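Local structure of sucrose 6(F)-phosphate phosphorylase (Thermoanaerobacterium thermosaccharolyticum DSM 571, 6S9V) at residues Ile93-Val99 and Val205-Asp211. The protein is a phosphorylase of the alpha-amylase family, with a catalytic domain built around a parallel beta/alpha (TIM) barrel. Residues are numbered along the deposited sequence.
Sequences ILLDLMV and VKIVRLD
Strands 93-97 and 207-210 are adjacent, parallel staves of a TIM barrel, their short axes 4.5 Å apart and inclined at 32°. The register pairs Leu94 with Ile207, Leu95 with Val208, Asp96 with Arg209 and Leu97 with Leu210. Start at Val205, whose CG2 packs 3.5 Å from Leu95 CD1. The Lys206 psi of -21° turns the N of Ile207 to the same side as its own, so that both donate to Ile93 O: Lys206 N at 3.3 Å and, weakly, Ile207 N at 3.4 Å. From here the hydrogen bonding is regular: Leu95 N to Ile207 O (3.1 Å), Arg209 N to Leu95 O (2.8 Å), Leu97 N to Arg209 O (2.9 Å) and Asp211 N to Leu97 O (3.1 Å). Ile207 CG2 meets Leu94 CG (3.7 Å) on the barrel's inner face; on the outer one, Val208 CG1 touches Leu97 CB (3.5 Å). Arg209, with chi1 to chi3 all t, extends inside the barrel and places NH1 2.8 Å from Asp96 OD2 and 3.2 Å from Asp211 OD1, a salt-bridge network; its NE also pairs with a sulfate. Leu210 CD2 lies 3.8 Å from Val99 CG1, beyond the inverse gamma turn centred on Met98. Asp211 hydrogen-bonds a bound BTB. Arg209-Leu210-Asp211 fits the family's Arg-x-Asp signature, whose aspartate is the catalytic nucleophile in relatives and so probably here. Strand 51-54 flanks Leu94 and supplies His53, hydrogen-bonded to Asp96 OD1; strand 248-251 pairs with Val208 on the other side. Helix 81-88 packs over Ile93 and Leu95, and helix 187-202 over Leu97, Val205 and Val208.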
ATOM      1  N   ILE A  93      -8.565  11.745  -3.447  1.00 18.75           N
ATOM      2  CA  ILE A  93      -7.765  10.932  -4.360  1.00 20.10           C
ATOM      3  C   ILE A  93      -6.365  10.748  -3.792  1.00 19.08           C
ATOM      4  O   ILE A  93      -5.707  11.712  -3.391  1.00 19.01           O
ATOM      5  CB  ILE A  93      -7.707  11.565  -5.761  1.00 21.95           C
ATOM      6  CG1 ILE A  93      -9.117  11.763  -6.318  1.00 22.02           C
ATOM      7  CG2 ILE A  93      -6.892  10.690  -6.694  1.00 22.33           C
ATOM      8  CD1 ILE A  93      -9.953  10.512  -6.379  1.00 22.63           C
ATOM      9  N   LEU A  94      -5.915   9.499  -3.751  1.00 17.26           N
ATOM     10  CA  LEU A  94      -4.559   9.135  -3.372  1.00 18.36           C
ATOM     11  C   LEU A  94      -3.875   8.537  -4.596  1.00 18.94           C
ATOM     12  O   LEU A  94      -4.384   7.576  -5.180  1.00 18.36           O
ATOM     13  CB  LEU A  94      -4.610   8.138  -2.218  1.00 21.81           C
ATOM     14  CG  LEU A  94      -3.400   7.912  -1.334  1.00 31.54           C
ATOM     15  CD1 LEU A  94      -3.851   7.181  -0.062  1.00 34.11           C
ATOM     16  CD2 LEU A  94      -2.354   7.132  -2.076  1.00 35.86           C
ATOM     17  N   LEU A  95      -2.736   9.107  -4.986  1.00 17.10           N
ATOM     18  CA  LEU A  95      -1.953   8.595  -6.102  1.00 16.93           C
ATOM     19  C   LEU A  95      -0.529   8.281  -5.665  1.00 18.26           C
ATOM     20  O   LEU A  95      -0.043   8.795  -4.658  1.00 20.15           O
ATOM     21  CB  LEU A  95      -1.900   9.596  -7.260  1.00 18.38           C
ATOM     22  CG  LEU A  95      -3.184   9.915  -8.014  1.00 20.00           C
ATOM     23  CD1 LEU A  95      -2.866  10.888  -9.156  1.00 19.61           C
ATOM     24  CD2 LEU A  95      -3.840   8.645  -8.551  1.00 21.33           C
ATOM     25  N   ASP A  96       0.140   7.450  -6.465  1.00 17.58           N
ATOM     26  CA  ASP A  96       1.517   7.052  -6.216  1.00 17.25           C
ATOM     27  C   ASP A  96       2.509   7.993  -6.881  1.00 18.13           C
ATOM     28  O   ASP A  96       2.340   8.376  -8.044  1.00 19.79           O
ATOM     29  CB  ASP A  96       1.793   5.648  -6.767  1.00 19.28           C
ATOM     30  CG  ASP A  96       1.057   4.571  -6.030  1.00 23.06           C
ATOM     31  OD1 ASP A  96      -0.130   4.324  -6.333  1.00 23.73           O
ATOM     32  OD2 ASP A  96       1.689   3.958  -5.157  1.00 25.51           O
ATOM     33  N   LEU A  97       3.583   8.300  -6.158  1.00 19.32           N
ATOM     34  CA  LEU A  97       4.780   8.916  -6.714  1.00 20.04           C
ATOM     35  C   LEU A  97       5.909   7.900  -6.595  1.00 19.78           C
ATOM     36  O   LEU A  97       6.234   7.453  -5.490  1.00 19.15           O
ATOM     37  CB  LEU A  97       5.128  10.211  -5.979  1.00 21.33           C
ATOM     38  CG  LEU A  97       6.410  10.913  -6.421  1.00 23.98           C
ATOM     39  CD1 LEU A  97       6.327  11.250  -7.913  1.00 24.96           C
ATOM     40  CD2 LEU A  97       6.645  12.162  -5.590  1.00 24.78           C
ATOM     41  N   MET A  98       6.473   7.501  -7.731  1.00 20.26           N
ATOM     42  CA  MET A  98       7.563   6.523  -7.732  1.00 19.86           C
ATOM     43  C   MET A  98       8.867   7.279  -7.497  1.00 20.27           C
ATOM     44  O   MET A  98       9.651   7.562  -8.409  1.00 20.13           O
ATOM     45  CB  MET A  98       7.570   5.727  -9.028  1.00 19.63           C
ATOM     46  CG  MET A  98       6.669   4.469  -8.983  1.00 20.59           C
ATOM     47  SD  MET A  98       4.925   4.713  -8.507  1.00 20.01           S
ATOM     48  CE  MET A  98       4.275   5.549  -9.961  1.00 20.04           C
ATOM     49  N   VAL A  99       9.107   7.611  -6.225  1.00 21.60           N
ATOM     50  CA  VAL A  99      10.279   8.407  -5.899  1.00 23.35           C
ATOM     51  C   VAL A  99      11.572   7.657  -6.193  1.00 24.21           C
ATOM     52  O   VAL A  99      12.630   8.287  -6.303  1.00 25.93           O
ATOM     53  CB  VAL A  99      10.285   8.866  -4.423  1.00 22.87           C
ATOM     54  CG1 VAL A  99       9.198   9.895  -4.169  1.00 22.87           C
ATOM     55  CG2 VAL A  99      10.142   7.677  -3.483  1.00 22.08           C
ATOM     56  N   VAL A 205      -5.506  16.081  -6.402  1.00 22.89           N
ATOM     57  CA  VAL A 205      -4.945  14.994  -5.606  1.00 22.99           C
ATOM     58  C   VAL A 205      -4.473  15.535  -4.266  1.00 24.91           C
ATOM     59  O   VAL A 205      -3.742  16.531  -4.205  1.00 26.33           O
ATOM     60  CB  VAL A 205      -3.789  14.323  -6.366  1.00 23.54           C
ATOM     61  CG1 VAL A 205      -3.129  13.247  -5.507  1.00 24.20           C
ATOM     62  CG2 VAL A 205      -4.288  13.744  -7.663  1.00 24.25           C
ATOM     63  N   LYS A 206      -4.889  14.875  -3.177  1.00 26.29           N
ATOM     64  CA  LYS A 206      -4.634  15.370  -1.835  1.00 33.20           C
ATOM     65  C   LYS A 206      -3.660  14.527  -1.025  1.00 25.67           C
ATOM     66  O   LYS A 206      -3.060  15.045  -0.079  1.00 23.14           O
ATOM     67  CB  LYS A 206      -5.954  15.385  -1.042  1.00 47.67           C
ATOM     68  CG  LYS A 206      -6.937  16.485  -1.366  1.00 62.74           C
ATOM     69  CD  LYS A 206      -7.987  16.559  -0.259  1.00 77.74           C
ATOM     70  CE  LYS A 206      -9.139  17.479  -0.617  1.00 89.61           C
ATOM     71  NZ  LYS A 206      -8.686  18.833  -1.023  1.00 96.55           N
ATOM     72  N   ILE A 207      -3.469  13.263  -1.381  1.00 21.57           N
ATOM     73  CA  ILE A 207      -2.565  12.368  -0.676  1.00 21.89           C
ATOM     74  C   ILE A 207      -1.690  11.662  -1.697  1.00 20.61           C
ATOM     75  O   ILE A 207      -2.178  11.212  -2.739  1.00 20.01           O
ATOM     76  CB  ILE A 207      -3.337  11.346   0.186  1.00 24.86           C
ATOM     77  CG1 ILE A 207      -4.381  12.062   1.047  1.00 28.30           C
ATOM     78  CG2 ILE A 207      -2.376  10.551   1.043  1.00 25.68           C
ATOM     79  CD1 ILE A 207      -5.295  11.113   1.805  1.00 29.90           C
ATOM     80  N   VAL A 208      -0.401  11.559  -1.401  1.00 19.47           N
ATOM     81  CA  VAL A 208       0.541  10.938  -2.324  1.00 20.98           C
ATOM     82  C   VAL A 208       1.287   9.840  -1.583  1.00 20.14           C
ATOM     83  O   VAL A 208       1.921  10.094  -0.549  1.00 20.03           O
ATOM     84  CB  VAL A 208       1.522  11.949  -2.933  1.00 24.22           C
ATOM     85  CG1 VAL A 208       2.654  11.231  -3.661  1.00 26.13           C
ATOM     86  CG2 VAL A 208       0.785  12.857  -3.909  1.00 24.55           C
ATOM     87  N   ARG A 209       1.230   8.631  -2.126  1.00 18.46           N
ATOM     88  CA  ARG A 209       1.952   7.489  -1.598  1.00 19.19           C
ATOM     89  C   ARG A 209       3.355   7.479  -2.189  1.00 19.70           C
ATOM     90  O   ARG A 209       3.520   7.514  -3.412  1.00 18.95           O
ATOM     91  CB  ARG A 209       1.206   6.203  -1.964  1.00 19.24           C
ATOM     92  CG  ARG A 209       1.890   4.880  -1.605  1.00 20.53           C
ATOM     93  CD  ARG A 209       1.015   3.728  -2.122  1.00 19.94           C
ATOM     94  NE  ARG A 209       1.475   2.391  -1.745  1.00 20.18           N
ATOM     95  CZ  ARG A 209       2.445   1.720  -2.363  1.00 21.80           C
ATOM     96  NH1 ARG A 209       3.098   2.271  -3.385  1.00 22.84           N
ATOM     97  NH2 ARG A 209       2.768   0.501  -1.950  1.00 21.47           N
ATOM     98  N   LEU A 210       4.363   7.433  -1.323  1.00 19.38           N
ATOM     99  CA  LEU A 210       5.755   7.364  -1.759  1.00 20.44           C
ATOM    100  C   LEU A 210       6.141   5.898  -1.910  1.00 21.65           C
ATOM    101  O   LEU A 210       6.504   5.228  -0.939  1.00 21.15           O
ATOM    102  CB  LEU A 210       6.664   8.078  -0.767  1.00 20.71           C
ATOM    103  CG  LEU A 210       6.417   9.577  -0.575  1.00 21.70           C
ATOM    104  CD1 LEU A 210       7.563  10.192   0.186  1.00 23.11           C
ATOM    105  CD2 LEU A 210       6.224  10.304  -1.899  1.00 19.95           C
ATOM    106  N   ASP A 211       6.099   5.411  -3.145  1.00 21.06           N
ATOM    107  CA  ASP A 211       6.400   4.017  -3.425  1.00 19.42           C
ATOM    108  C   ASP A 211       7.882   3.728  -3.202  1.00 19.21           C
ATOM    109  O   ASP A 211       8.747   4.484  -3.652  1.00 20.91           O
ATOM    110  CB  ASP A 211       6.017   3.695  -4.869  1.00 19.31           C
ATOM    111  CG  ASP A 211       6.427   2.297  -5.279  1.00 20.09           C
ATOM    112  OD1 ASP A 211       5.866   1.329  -4.728  1.00 21.20           O
ATOM    113  OD2 ASP A 211       7.302   2.162  -6.161  1.00 20.83           O
TER